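Local coordinates for protein myosin-17 (Arabidopsis thaliana, PDB 7KFL) that probably recruits cargo for a plant class XI myosin motor through its globular tail, the cargo-binding domain, at residues A[320-325]-A[333-338]; A[272-277]-A[304-309]; A[184-189]-A[252-257]; A[176-181]-A[247-252]; A[281-286]-A[290-295]. All blocks are in the same frame, centred on the assembly; numbering follows the deposited sequence.

Overall arrangement
The five contacts lie in a mainly helical chain, four packing helix on helix and contact 5 a helix on a short helix and the turn after it. Contacts 1, 2, 4 and 5 are buried; contact 3 is only partly so. Contacts 3 and 4 hold the same pair, helices 150-186 and 236-260, with centres about 10 Å apart. Contacts 2 and 5 share helix 267-287. Contact 1, centred about 29 Å from the chain centre, lies farthest out but touches contact 2 through F308. Contacts 1 to 3 rest on branched aliphatic side chains; contact 4 adds a phenylalanine edge to its isoleucines, and contact 5 sets alanine methyls against a cysteine and an indole.

Contact 1. Residues A[320-325]-A[333-338]; sequences DEITRE and QQLYRI
L335 reaches across with both branches of its fork, each taking one neighbour: CD1 meets CG2 of T323 at 3.7 Å, and CD2 meets CG2 of I322 at 4.0 Å. The leucine owes this reach to a first torsion of -73°, which sets CG opposite the carbonyl carbon and beside the backbone N. The two approaches differ. I322 and L335 slide past each other in opposite directions, methyl beside methyl, while T323 meets the leucine at about a right angle.

T323 splits its two branches by chemistry. With chi1 at 55°, OG1 stands between the backbone N and the carbonyl carbon and is hydrogen-bonded to the backbone O of L319, one turn earlier, which helps fix CG2 as the branch offered to L335. Outside the pair, M360 of helix 354-369 also packs on L335, and V352 touches I322. The CA atoms of T323 and L335 lie 8.4 Å apart. This is apolar packing between consecutive helices, 319-326 and 332-341, joined by a short linker within the helical DIL domain.

Contact 2. Residues A[272-277]-A[304-309]; sequences YVKAGL and QAVGFL
Neither V273 nor V306 meets a flat group of the facing segment; the rings and amides of both segments serve other partners. Y272 is turned to W215 of helix 205-231, the two ring planes at about 45°. CB of A188 lies over one face of the tyrosine, 3.6 Å from CE2 of Y272, and the backbone O of C185 comes to its edge. The amide of Q304 points elsewhere too, its OE1 bonded to the N of V329, and the phenyl ring of F308 packs on C327 and V352.

The contact proper is built round V306, whose two methyl branches divide the work. CG2 approaches CG1 of V273 at 3.3 Å, a short distance best read with caution at this resolution, and stands 4.3 Å from CD1 of L277. CG1 lies 3.6 Å from CB of K274, so only the root of that lysine is touched. With chi1 at 162°, CG1 of V306 is opposite its backbone N, which spreads the fork over both V273 and K274. The segment axes run roughly antiparallel, 9.8 Å apart at 141°. An alanine at V306 would probably open a gap beside V273 and K274 and deprive the end of L277 of one of its neighbours. The pairing rests on dispersion between methyl groups, the lysine adding aliphatic cover while its charged end extends past the valine on the exposed side.

Contact 3. Residues A[184-189]-A[252-257]; sequences LCIQAP and VQLFNS
I186 lays its side chain over the last turn of the 252-257 segment, touching it with three different carbons. CG2 meets CB of S257 at 3.6 Å, CD1 comes to the backbone O of Q253 at 3.6 Å, and CG1 passes CD2 of L254 at 4.2 Å. A first torsion of -64° sets CG1 opposite the carbonyl carbon, and CG2 opposite the backbone N, which turns both branches to the serine, CG1 standing 4.1 Å from CB of S257. Nearly all the burial on the 184-189 side falls on this one residue.

The hydroxyl of S257 is turned inward along its own helix: at chi1 68° OG donates to the O of L254 at 2.6 Å, with the donor tilted 31° from the carbonyl plane. That bond probably fixes the rotation of the serine, and the isoleucine packs over a mixed surface of CB, hydroxyl and backbone carbonyl. In the fold, this is where the C-terminal end of the long helix 150-186 packs beside helix 236-260, in the helical bundle that includes the DIL domain. An alanine in place of I186 would probably lose the cover over the Q253 carbonyl and open a gap above S257 and L254. W215 of helix 205-231 packs against C185 and L254, bridging the two segments from a third helix, and R261 touches I186 from the following loop.

Contact 4. Residues A[176-181]-A[247-252]; sequences KEISPL and FSFINV
I178 carries its CG1 branch between the backbone N and the carbonyl carbon (chi1 71°), while the ring of F249 is swung opposite its own N (chi1 168°), and these torsions bring the two together. CG1 of I178 comes to the ring edge, close to the ring plane, at CE2 of F249, 4.1 Å away; the side chains slide past each other in opposite directions. Further out, CD1 of I178 meets CD1 of I250 at 4.0 Å, this time at about a right angle.

S179 joins from beside the isoleucine. Its OG stands near the same ring plane, 4.1 Å from CZ of F249, so it faces ring hydrogens and not the pi cloud. The segments run nearly parallel, at 23°, with axes 11.3 Å apart, a separation bridged mainly by the phenylalanine ring and the isoleucine ends. The first helix is kinked here: P180 has no N-H to give to the turn before, and the N of L181 also lacks that bond. Helix 205-231 covers another side, where E177 is bonded to Y225 and S221. What binds the pair is therefore weak van der Waals packing round a phenylalanine edge, with the serine oxygen adding at most a mild electrostatic attraction.

Contact 5. Residues A[281-286]-A[290-295]; sequences EQWCIE and EYAGSA
The backbone O of A292 accepts the amide N of A295 at 3.2 Å, and this bond closes a turn at the end of the 290-295 segment, in which the methyls of both alanines face C284. A292 comes in deepest: its CB lies 3.7 Å from the backbone O of C284 and 4.3 Å from that residue's CB. A295 takes the other end of the cysteine, its CB standing 4.2 Å from SG. The sulfur itself also lies in the plane of the W283 indole, at the ring edge, so C284 is flanked by an aromatic and two methyl groups.

W283 holds its CG opposite the backbone N (chi1 178°), which carries the indole past its own helix toward A292. There CZ3 reaches CB of A292 at 4.0 Å in an oblique approach. These contacts close a tight chain reversal: helix 267-287 ends, the short helix 289-292 follows almost at once, and the CA atoms of C284 and A292 come within 5.5 Å. G293 stops the short helix, taking a positive phi of 66° that suits glycine, and the chain then turns back to place A295. Helix 236-260 covers this corner of the DIL domain, where F247 packs on A295 and its CE2 lies 3.5 Å from SG of C284. The F247 ring also meets the indole of W283 with planes at about 30°, CZ of F247 standing 3.7 Å from CE3 of W283, and F243 meets the same indole at a steeper tilt.

Contact 1. Residues A[320-325]-A[333-338]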
# COMPACT_ATOMS: atom_id res chain seq x y z
N ASP A 320 3.61 23.84 -25.94
CA ASP A 320 3.86 22.46 -26.44
C ASP A 320 5.05 21.84 -25.69
O ASP A 320 4.96 20.64 -25.37
CB ASP A 320 4.07 22.45 -27.96
CG ASP A 320 2.81 22.80 -28.73
OD1 ASP A 320 1.77 22.16 -28.48
OD2 ASP A 320 2.87 23.72 -29.58
N GLU A 321 6.10 22.62 -25.42
CA GLU A 321 7.27 22.19 -24.61
C GLU A 321 6.79 21.76 -23.22
O GLU A 321 7.13 20.64 -22.80
CB GLU A 321 8.30 23.31 -24.48
CG GLU A 321 9.17 23.50 -25.71
CD GLU A 321 10.07 24.72 -25.66
OE1 GLU A 321 10.59 25.02 -24.56
OE2 GLU A 321 10.25 25.37 -26.71
N ILE A 322 6.01 22.61 -22.56
CA ILE A 322 5.53 22.42 -21.15
C ILE A 322 4.70 21.14 -21.08
O ILE A 322 4.94 20.34 -20.15
CB ILE A 322 4.73 23.66 -20.67
CG1 ILE A 322 5.60 24.92 -20.63
CG2 ILE A 322 4.08 23.40 -19.32
CD1 ILE A 322 4.82 26.21 -20.72
N THR A 323 3.76 20.94 -22.02
CA THR A 323 2.70 19.90 -21.95
C THR A 323 3.22 18.53 -22.42
O THR A 323 2.52 17.54 -22.14
CB THR A 323 1.47 20.28 -22.78
OG1 THR A 323 1.89 20.57 -24.11
CG2 THR A 323 0.72 21.46 -22.20
N ARG A 324 4.37 18.46 -23.11
CA ARG A 324 4.83 17.21 -23.79
C ARG A 324 6.31 16.90 -23.50
O ARG A 324 6.67 15.71 -23.65
CB ARG A 324 4.55 17.31 -25.29
CG ARG A 324 3.11 16.98 -25.66
CD ARG A 324 2.58 17.77 -26.85
NE ARG A 324 1.15 17.55 -27.03
CZ ARG A 324 0.40 18.16 -27.95
NH1 ARG A 324 0.93 19.03 -28.79
NH2 ARG A 324 -0.90 17.88 -28.03
N GLU A 325 7.13 17.87 -23.09
CA GLU A 325 8.57 17.65 -22.78
C GLU A 325 8.79 17.72 -21.26
O GLU A 325 9.72 17.03 -20.78
CB GLU A 325 9.45 18.62 -23.58
CG GLU A 325 10.20 19.65 -22.76
CD GLU A 325 11.04 20.63 -23.58
OE1 GLU A 325 11.14 20.45 -24.81
OE2 GLU A 325 11.60 21.57 -22.97
N GLN A 333 -5.89 22.10 -16.89
CA GLN A 333 -6.53 22.79 -15.74
C GLN A 333 -5.55 22.85 -14.56
O GLN A 333 -5.59 23.85 -13.81
CB GLN A 333 -7.84 22.11 -15.32
CG GLN A 333 -8.94 23.09 -14.92
CD GLN A 333 -9.62 22.76 -13.62
OE1 GLN A 333 -10.23 21.70 -13.46
NE2 GLN A 333 -9.53 23.67 -12.66
N GLN A 334 -4.69 21.83 -14.42
CA GLN A 334 -3.65 21.75 -13.36
C GLN A 334 -2.54 22.77 -13.67
O GLN A 334 -2.22 23.58 -12.77
CB GLN A 334 -3.06 20.34 -13.27
CG GLN A 334 -4.00 19.33 -12.62
CD GLN A 334 -3.58 17.90 -12.86
OE1 GLN A 334 -2.70 17.63 -13.67
NE2 GLN A 334 -4.23 16.98 -12.17
N LEU A 335 -1.98 22.72 -14.88
CA LEU A 335 -0.89 23.63 -15.35
C LEU A 335 -1.32 25.08 -15.17
O LEU A 335 -0.51 25.87 -14.65
CB LEU A 335 -0.58 23.34 -16.82
CG LEU A 335 0.17 22.04 -17.10
CD1 LEU A 335 0.22 21.75 -18.59
CD2 LEU A 335 1.57 22.08 -16.52
N TYR A 336 -2.55 25.42 -15.58
CA TYR A 336 -3.11 26.80 -15.53
C TYR A 336 -3.03 27.33 -14.09
O TYR A 336 -2.49 28.43 -13.90
CB TYR A 336 -4.54 26.84 -16.08
CG TYR A 336 -5.21 28.18 -15.95
CD1 TYR A 336 -4.97 29.19 -16.87
CD2 TYR A 336 -6.08 28.45 -14.90
CE1 TYR A 336 -5.58 30.43 -16.76
CE2 TYR A 336 -6.70 29.68 -14.78
CZ TYR A 336 -6.45 30.68 -15.70
OH TYR A 336 -7.05 31.89 -15.58
N ARG A 337 -3.56 26.56 -13.13
CA ARG A 337 -3.55 26.91 -11.68
C ARG A 337 -2.10 27.18 -11.24
O ARG A 337 -1.84 28.26 -10.68
CB ARG A 337 -4.20 25.80 -10.85
CG ARG A 337 -4.07 25.96 -9.35
CD ARG A 337 -4.64 27.27 -8.84
NE ARG A 337 -6.07 27.37 -9.10
CZ ARG A 337 -7.03 26.97 -8.26
NH1 ARG A 337 -6.74 26.43 -7.09
NH2 ARG A 337 -8.30 27.11 -8.61
N ILE A 338 -1.20 26.23 -11.50
CA ILE A 338 0.24 26.30 -11.13
C ILE A 338 0.86 27.55 -11.80
O ILE A 338 1.56 28.30 -11.09
CB ILE A 338 0.99 25.00 -11.51
CG1 ILE A 338 0.51 23.82 -10.66
CG2 ILE A 338 2.50 25.18 -11.41
CD1 ILE A 338 0.96 22.47 -11.18

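Contact 2. Residues A[272-277]-A[304-309]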
# COMPACT_ATOMS: atom_id res chain seq x y z
N TYR A 272 12.83 22.83 -2.49
CA TYR A 272 12.68 22.12 -1.20
C TYR A 272 12.07 20.73 -1.42
O TYR A 272 12.56 19.76 -0.82
CB TYR A 272 11.81 22.91 -0.22
CG TYR A 272 11.37 22.09 0.96
CD1 TYR A 272 12.29 21.64 1.90
CD2 TYR A 272 10.05 21.72 1.13
CE1 TYR A 272 11.91 20.88 2.98
CE2 TYR A 272 9.65 20.95 2.21
CZ TYR A 272 10.58 20.53 3.14
OH TYR A 272 10.20 19.77 4.21
N VAL A 273 11.00 20.65 -2.23
CA VAL A 273 10.28 19.38 -2.53
C VAL A 273 11.19 18.48 -3.38
O VAL A 273 11.22 17.27 -3.11
CB VAL A 273 8.91 19.62 -3.19
CG1 VAL A 273 8.36 18.36 -3.84
CG2 VAL A 273 7.90 20.19 -2.20
N LYS A 274 11.90 19.05 -4.36
CA LYS A 274 12.85 18.30 -5.23
C LYS A 274 13.88 17.59 -4.35
O LYS A 274 14.24 16.44 -4.69
CB LYS A 274 13.55 19.23 -6.23
CG LYS A 274 14.33 18.49 -7.32
CD LYS A 274 14.82 19.38 -8.44
CE LYS A 274 15.13 18.59 -9.70
NZ LYS A 274 15.79 19.43 -10.72
N ALA A 275 14.35 18.24 -3.28
CA ALA A 275 15.27 17.67 -2.27
C ALA A 275 14.60 16.46 -1.61
O ALA A 275 15.26 15.41 -1.51
CB ALA A 275 15.64 18.72 -1.24
N GLY A 276 13.34 16.62 -1.20
CA GLY A 276 12.51 15.55 -0.62
C GLY A 276 12.37 14.35 -1.54
O GLY A 276 12.52 13.22 -1.05
N LEU A 277 12.09 14.59 -2.83
CA LEU A 277 11.88 13.52 -3.84
C LEU A 277 13.16 12.69 -4.00
O LEU A 277 13.04 11.48 -4.26
CB LEU A 277 11.46 14.16 -5.18
CG LEU A 277 10.10 14.84 -5.20
CD1 LEU A 277 9.82 15.44 -6.57
CD2 LEU A 277 8.98 13.89 -4.81
N GLN A 304 7.00 16.04 -11.96
CA GLN A 304 6.84 16.89 -13.18
C GLN A 304 6.45 18.31 -12.76
O GLN A 304 7.04 19.26 -13.32
CB GLN A 304 5.81 16.27 -14.12
CG GLN A 304 6.34 15.06 -14.88
CD GLN A 304 5.29 14.35 -15.69
OE1 GLN A 304 4.31 14.94 -16.14
NE2 GLN A 304 5.48 13.05 -15.88
N ALA A 305 5.51 18.46 -11.83
CA ALA A 305 5.05 19.75 -11.26
C ALA A 305 6.23 20.50 -10.63
O ALA A 305 6.36 21.71 -10.88
CB ALA A 305 3.96 19.51 -10.25
N VAL A 306 7.05 19.80 -9.85
CA VAL A 306 8.30 20.35 -9.23
C VAL A 306 9.29 20.69 -10.35
O VAL A 306 9.94 21.75 -10.26
CB VAL A 306 8.89 19.37 -8.21
CG1 VAL A 306 10.35 19.67 -7.88
CG2 VAL A 306 8.06 19.34 -6.94
N GLY A 307 9.40 19.81 -11.36
CA GLY A 307 10.21 20.04 -12.57
C GLY A 307 9.86 21.36 -13.24
O GLY A 307 10.79 22.04 -13.72
N PHE A 308 8.57 21.71 -13.27
CA PHE A 308 8.05 22.99 -13.82
C PHE A 308 8.50 24.15 -12.92
O PHE A 308 9.09 25.10 -13.45
CB PHE A 308 6.53 22.95 -13.98
CG PHE A 308 5.92 24.25 -14.44
CD1 PHE A 308 5.94 24.61 -15.78
CD2 PHE A 308 5.33 25.12 -13.53
CE1 PHE A 308 5.38 25.81 -16.20
CE2 PHE A 308 4.77 26.32 -13.96
CZ PHE A 308 4.80 26.66 -15.29
N LEU A 309 8.22 24.06 -11.62
CA LEU A 309 8.45 25.16 -10.63
C LEU A 309 9.91 25.62 -10.64
O LEU A 309 10.14 26.82 -10.37
CB LEU A 309 8.04 24.68 -9.23
CG LEU A 309 6.54 24.58 -8.95
CD1 LEU A 309 6.29 23.94 -7.60
CD2 LEU A 309 5.86 25.94 -9.03

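Contact 3. Residues A[184-189]-A[252-257]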
# COMPACT_ATOMS: atom_id res chain seq x y z
N LEU A 184 4.03 18.71 7.83
CA LEU A 184 5.14 19.63 8.17
C LEU A 184 5.92 20.01 6.90
O LEU A 184 6.39 21.16 6.83
CB LEU A 184 6.06 18.98 9.22
CG LEU A 184 5.43 18.76 10.60
CD1 LEU A 184 6.34 17.92 11.48
CD2 LEU A 184 5.11 20.08 11.29
N CYS A 185 6.06 19.08 5.94
CA CYS A 185 6.68 19.33 4.61
C CYS A 185 5.91 20.44 3.88
O CYS A 185 6.56 21.31 3.28
CB CYS A 185 6.70 18.08 3.74
SG CYS A 185 7.99 16.89 4.20
N ILE A 186 4.57 20.40 3.93
CA ILE A 186 3.66 21.34 3.19
C ILE A 186 3.61 22.69 3.93
O ILE A 186 3.29 23.70 3.27
CB ILE A 186 2.27 20.69 3.01
CG1 ILE A 186 2.35 19.44 2.14
CG2 ILE A 186 1.26 21.69 2.46
CD1 ILE A 186 1.13 18.55 2.21
N GLN A 187 3.93 22.71 5.23
CA GLN A 187 3.95 23.94 6.07
C GLN A 187 5.31 24.64 5.98
O GLN A 187 5.45 25.71 6.61
CB GLN A 187 3.64 23.61 7.53
CG GLN A 187 2.16 23.38 7.81
CD GLN A 187 1.93 22.89 9.22
OE1 GLN A 187 2.44 23.45 10.19
NE2 GLN A 187 1.15 21.82 9.35
N ALA A 188 6.27 24.08 5.24
CA ALA A 188 7.66 24.57 5.11
C ALA A 188 7.68 26.02 4.64
O ALA A 188 8.45 26.82 5.17
CB ALA A 188 8.46 23.67 4.19
N PRO A 189 6.87 26.43 3.63
CA PRO A 189 6.77 27.83 3.23
C PRO A 189 6.35 28.74 4.40
O PRO A 189 6.96 29.78 4.57
CB PRO A 189 5.70 27.82 2.13
CG PRO A 189 5.80 26.42 1.57
CD PRO A 189 6.01 25.56 2.80
N VAL A 252 -0.28 12.53 -4.05
CA VAL A 252 -1.58 13.25 -3.92
C VAL A 252 -1.40 14.44 -2.96
O VAL A 252 -1.74 15.56 -3.35
CB VAL A 252 -2.69 12.30 -3.45
CG1 VAL A 252 -3.92 13.03 -2.94
CG2 VAL A 252 -3.06 11.32 -4.55
N GLN A 253 -0.88 14.18 -1.76
CA GLN A 253 -0.75 15.19 -0.67
C GLN A 253 0.13 16.36 -1.14
O GLN A 253 -0.26 17.52 -0.89
CB GLN A 253 -0.17 14.54 0.58
CG GLN A 253 -1.12 13.56 1.25
CD GLN A 253 -2.38 14.24 1.72
OE1 GLN A 253 -2.34 15.28 2.36
NE2 GLN A 253 -3.52 13.65 1.39
N LEU A 254 1.25 16.07 -1.80
CA LEU A 254 2.25 17.08 -2.24
C LEU A 254 1.73 17.83 -3.47
O LEU A 254 1.85 19.08 -3.49
CB LEU A 254 3.58 16.39 -2.55
CG LEU A 254 4.29 15.77 -1.34
CD1 LEU A 254 5.58 15.08 -1.78
CD2 LEU A 254 4.58 16.82 -0.27
N PHE A 255 1.20 17.12 -4.47
CA PHE A 255 0.71 17.73 -5.73
C PHE A 255 -0.52 18.60 -5.46
O PHE A 255 -0.65 19.65 -6.11
CB PHE A 255 0.38 16.67 -6.79
CG PHE A 255 -0.07 17.25 -8.10
CD1 PHE A 255 0.85 17.75 -9.00
CD2 PHE A 255 -1.42 17.35 -8.41
CE1 PHE A 255 0.44 18.31 -10.20
CE2 PHE A 255 -1.83 17.90 -9.61
CZ PHE A 255 -0.90 18.38 -10.50
N ASN A 256 -1.41 18.17 -4.56
CA ASN A 256 -2.65 18.91 -4.22
C ASN A 256 -2.30 20.24 -3.54
O ASN A 256 -3.04 21.22 -3.77
CB ASN A 256 -3.62 18.08 -3.38
CG ASN A 256 -4.35 17.02 -4.18
OD1 ASN A 256 -4.30 17.00 -5.40
ND2 ASN A 256 -5.05 16.13 -3.48
N SER A 257 -1.22 20.29 -2.76
CA SER A 257 -0.77 21.49 -2.01
C SER A 257 -0.24 22.55 -2.99
O SER A 257 -0.38 23.76 -2.69
CB SER A 257 0.24 21.15 -0.94
OG SER A 257 1.47 20.71 -1.51

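Contact 4. Residues A[176-181]-A[247-252]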
# COMPACT_ATOMS: atom_id res chain seq x y z
N LYS A 176 -1.19 7.06 8.32
CA LYS A 176 -1.46 7.87 9.54
C LYS A 176 -0.13 8.35 10.16
O LYS A 176 -0.14 9.43 10.78
CB LYS A 176 -2.25 7.03 10.55
CG LYS A 176 -2.56 7.70 11.89
CD LYS A 176 -2.82 6.71 13.00
CE LYS A 176 -4.05 7.03 13.83
NZ LYS A 176 -4.54 5.84 14.56
N GLU A 177 0.94 7.57 10.00
CA GLU A 177 2.27 7.86 10.61
C GLU A 177 3.00 8.94 9.80
O GLU A 177 3.63 9.81 10.44
CB GLU A 177 3.11 6.58 10.70
CG GLU A 177 4.26 6.70 11.68
CD GLU A 177 5.06 5.42 11.88
OE1 GLU A 177 4.47 4.41 12.33
OE2 GLU A 177 6.27 5.43 11.56
N ILE A 178 2.93 8.89 8.47
CA ILE A 178 3.66 9.82 7.55
C ILE A 178 2.77 11.01 7.17
O ILE A 178 3.29 11.92 6.49
CB ILE A 178 4.22 9.10 6.31
CG1 ILE A 178 3.12 8.68 5.33
CG2 ILE A 178 5.09 7.92 6.73
CD1 ILE A 178 3.64 8.00 4.08
N SER A 179 1.50 11.02 7.58
CA SER A 179 0.54 12.12 7.31
C SER A 179 1.00 13.40 8.00
O SER A 179 1.09 14.44 7.36
CB SER A 179 -0.88 11.74 7.69
OG SER A 179 -1.82 12.69 7.20
N PRO A 180 1.33 13.38 9.32
CA PRO A 180 1.81 14.58 10.01
C PRO A 180 3.15 15.11 9.48
O PRO A 180 3.37 16.31 9.56
CB PRO A 180 1.97 14.14 11.48
CG PRO A 180 1.15 12.88 11.59
CD PRO A 180 1.25 12.23 10.22
N LEU A 181 4.01 14.22 8.97
CA LEU A 181 5.36 14.57 8.43
C LEU A 181 5.19 15.33 7.11
O LEU A 181 5.89 16.35 6.92
CB LEU A 181 6.18 13.29 8.22
CG LEU A 181 6.39 12.41 9.46
CD1 LEU A 181 7.22 11.19 9.10
CD2 LEU A 181 7.05 13.19 10.59
N PHE A 247 2.96 5.62 -1.91
CA PHE A 247 3.61 6.66 -2.75
C PHE A 247 2.53 7.41 -3.54
O PHE A 247 2.68 8.64 -3.73
CB PHE A 247 4.70 6.05 -3.63
CG PHE A 247 6.07 6.05 -3.00
CD1 PHE A 247 6.30 5.38 -1.81
CD2 PHE A 247 7.13 6.72 -3.59
CE1 PHE A 247 7.56 5.38 -1.22
CE2 PHE A 247 8.39 6.72 -3.01
CZ PHE A 247 8.60 6.05 -1.82
N SER A 248 1.48 6.70 -3.97
CA SER A 248 0.22 7.28 -4.50
C SER A 248 -0.29 8.36 -3.54
O SER A 248 -0.53 9.49 -4.00
CB SER A 248 -0.82 6.20 -4.74
OG SER A 248 -2.12 6.66 -4.41
N PHE A 249 -0.43 8.03 -2.25
CA PHE A 249 -0.88 8.94 -1.17
C PHE A 249 0.07 10.15 -1.08
O PHE A 249 -0.43 11.29 -1.01
CB PHE A 249 -0.97 8.18 0.16
CG PHE A 249 -1.13 9.03 1.38
CD1 PHE A 249 -2.36 9.59 1.71
CD2 PHE A 249 -0.06 9.27 2.23
CE1 PHE A 249 -2.51 10.37 2.84
CE2 PHE A 249 -0.21 10.05 3.37
CZ PHE A 249 -1.44 10.60 3.67
N ILE A 250 1.38 9.92 -1.08
CA ILE A 250 2.42 10.99 -1.00
C ILE A 250 2.26 11.92 -2.20
O ILE A 250 2.22 13.15 -2.00
CB ILE A 250 3.84 10.38 -0.90
CG1 ILE A 250 4.10 9.81 0.49
CG2 ILE A 250 4.90 11.40 -1.29
CD1 ILE A 250 5.30 8.88 0.56
N ASN A 251 2.18 11.34 -3.40
CA ASN A 251 2.03 12.07 -4.69
C ASN A 251 0.83 13.01 -4.61
O ASN A 251 0.96 14.16 -5.08
CB ASN A 251 1.85 11.10 -5.87
CG ASN A 251 1.66 11.84 -7.17
OD1 ASN A 251 2.59 12.45 -7.69
ND2 ASN A 251 0.45 11.78 -7.71
N VAL A 252 -0.28 12.53 -4.05
CA VAL A 252 -1.58 13.25 -3.92
C VAL A 252 -1.40 14.44 -2.96
O VAL A 252 -1.74 15.56 -3.35
CB VAL A 252 -2.69 12.30 -3.45
CG1 VAL A 252 -3.92 13.03 -2.94
CG2 VAL A 252 -3.06 11.32 -4.55

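Contact 5. Residues A[281-286]-A[290-295]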
# COMPACT_ATOMS: atom_id res chain seq x y z
N GLU A 281 13.38 8.77 -3.70
CA GLU A 281 14.01 8.04 -4.83
C GLU A 281 15.08 7.09 -4.28
O GLU A 281 15.11 5.92 -4.70
CB GLU A 281 14.63 9.01 -5.84
CG GLU A 281 15.02 8.35 -7.16
CD GLU A 281 15.72 9.26 -8.16
OE1 GLU A 281 15.88 10.46 -7.87
OE2 GLU A 281 16.11 8.75 -9.23
N GLN A 282 15.92 7.60 -3.37
CA GLN A 282 17.02 6.84 -2.71
C GLN A 282 16.44 5.63 -1.98
O GLN A 282 17.02 4.53 -2.10
CB GLN A 282 17.81 7.74 -1.75
CG GLN A 282 18.93 8.52 -2.44
CD GLN A 282 20.03 7.62 -2.95
OE1 GLN A 282 20.34 6.59 -2.36
NE2 GLN A 282 20.63 8.01 -4.07
N TRP A 283 15.33 5.82 -1.26
CA TRP A 283 14.59 4.74 -0.54
C TRP A 283 14.15 3.65 -1.53
O TRP A 283 14.26 2.46 -1.18
CB TRP A 283 13.40 5.30 0.23
CG TRP A 283 12.61 4.23 0.92
CD1 TRP A 283 12.75 3.79 2.20
CD2 TRP A 283 11.59 3.40 0.32
NE1 TRP A 283 11.87 2.77 2.45
CE2 TRP A 283 11.15 2.51 1.32
CE3 TRP A 283 11.01 3.33 -0.95
CZ2 TRP A 283 10.16 1.56 1.08
CZ3 TRP A 283 10.02 2.40 -1.19
CH2 TRP A 283 9.61 1.53 -0.18
N CYS A 284 13.64 4.04 -2.71
CA CYS A 284 13.15 3.12 -3.77
C CYS A 284 14.31 2.29 -4.31
O CYS A 284 14.08 1.10 -4.63
CB CYS A 284 12.47 3.88 -4.90
SG CYS A 284 10.91 4.68 -4.42
N ILE A 285 15.51 2.88 -4.40
CA ILE A 285 16.74 2.21 -4.91
C ILE A 285 17.24 1.21 -3.86
O ILE A 285 17.56 0.06 -4.24
CB ILE A 285 17.82 3.25 -5.29
CG1 ILE A 285 17.33 4.17 -6.41
CG2 ILE A 285 19.13 2.57 -5.66
CD1 ILE A 285 18.07 5.49 -6.47
N GLU A 286 17.29 1.63 -2.59
CA GLU A 286 17.75 0.81 -1.44
C GLU A 286 16.79 -0.37 -1.25
O GLU A 286 17.28 -1.51 -1.13
CB GLU A 286 17.83 1.66 -0.16
CG GLU A 286 18.99 2.63 -0.14
CD GLU A 286 20.36 2.03 0.14
OE1 GLU A 286 20.42 0.92 0.71
OE2 GLU A 286 21.37 2.67 -0.21
N GLU A 290 11.93 -5.11 -6.16
CA GLU A 290 11.28 -6.32 -5.56
C GLU A 290 10.32 -5.90 -4.44
O GLU A 290 9.29 -6.59 -4.29
CB GLU A 290 12.34 -7.30 -5.03
CG GLU A 290 11.74 -8.45 -4.24
CD GLU A 290 12.62 -9.69 -4.13
OE1 GLU A 290 12.87 -10.33 -5.17
OE2 GLU A 290 13.04 -10.01 -3.00
N TYR A 291 10.65 -4.86 -3.68
CA TYR A 291 9.87 -4.40 -2.49
C TYR A 291 9.27 -3.01 -2.73
O TYR A 291 8.27 -2.69 -2.04
CB TYR A 291 10.75 -4.43 -1.24
CG TYR A 291 11.08 -5.81 -0.75
CD1 TYR A 291 10.22 -6.49 0.11
CD2 TYR A 291 12.24 -6.46 -1.15
CE1 TYR A 291 10.51 -7.76 0.56
CE2 TYR A 291 12.54 -7.74 -0.70
CZ TYR A 291 11.67 -8.39 0.16
OH TYR A 291 11.97 -9.65 0.60
N ALA A 292 9.84 -2.21 -3.63
CA ALA A 292 9.37 -0.84 -3.98
C ALA A 292 8.35 -0.90 -5.12
O ALA A 292 7.45 -0.04 -5.14
CB ALA A 292 10.55 0.02 -4.36
N GLY A 293 8.49 -1.87 -6.03
CA GLY A 293 7.62 -2.03 -7.21
C GLY A 293 7.78 -0.87 -8.17
O GLY A 293 8.89 -0.69 -8.70
N SER A 294 6.70 -0.09 -8.37
CA SER A 294 6.67 1.14 -9.21
C SER A 294 6.28 2.34 -8.34
O SER A 294 5.60 3.25 -8.86
CB SER A 294 5.74 0.96 -10.39
OG SER A 294 4.41 0.75 -9.95
N ALA A 295 6.70 2.34 -7.07
CA ALA A 295 6.42 3.40 -6.08
C ALA A 295 6.97 4.74 -6.58
O ALA A 295 6.30 5.76 -6.34
CB ALA A 295 7.02 3.03 -4.74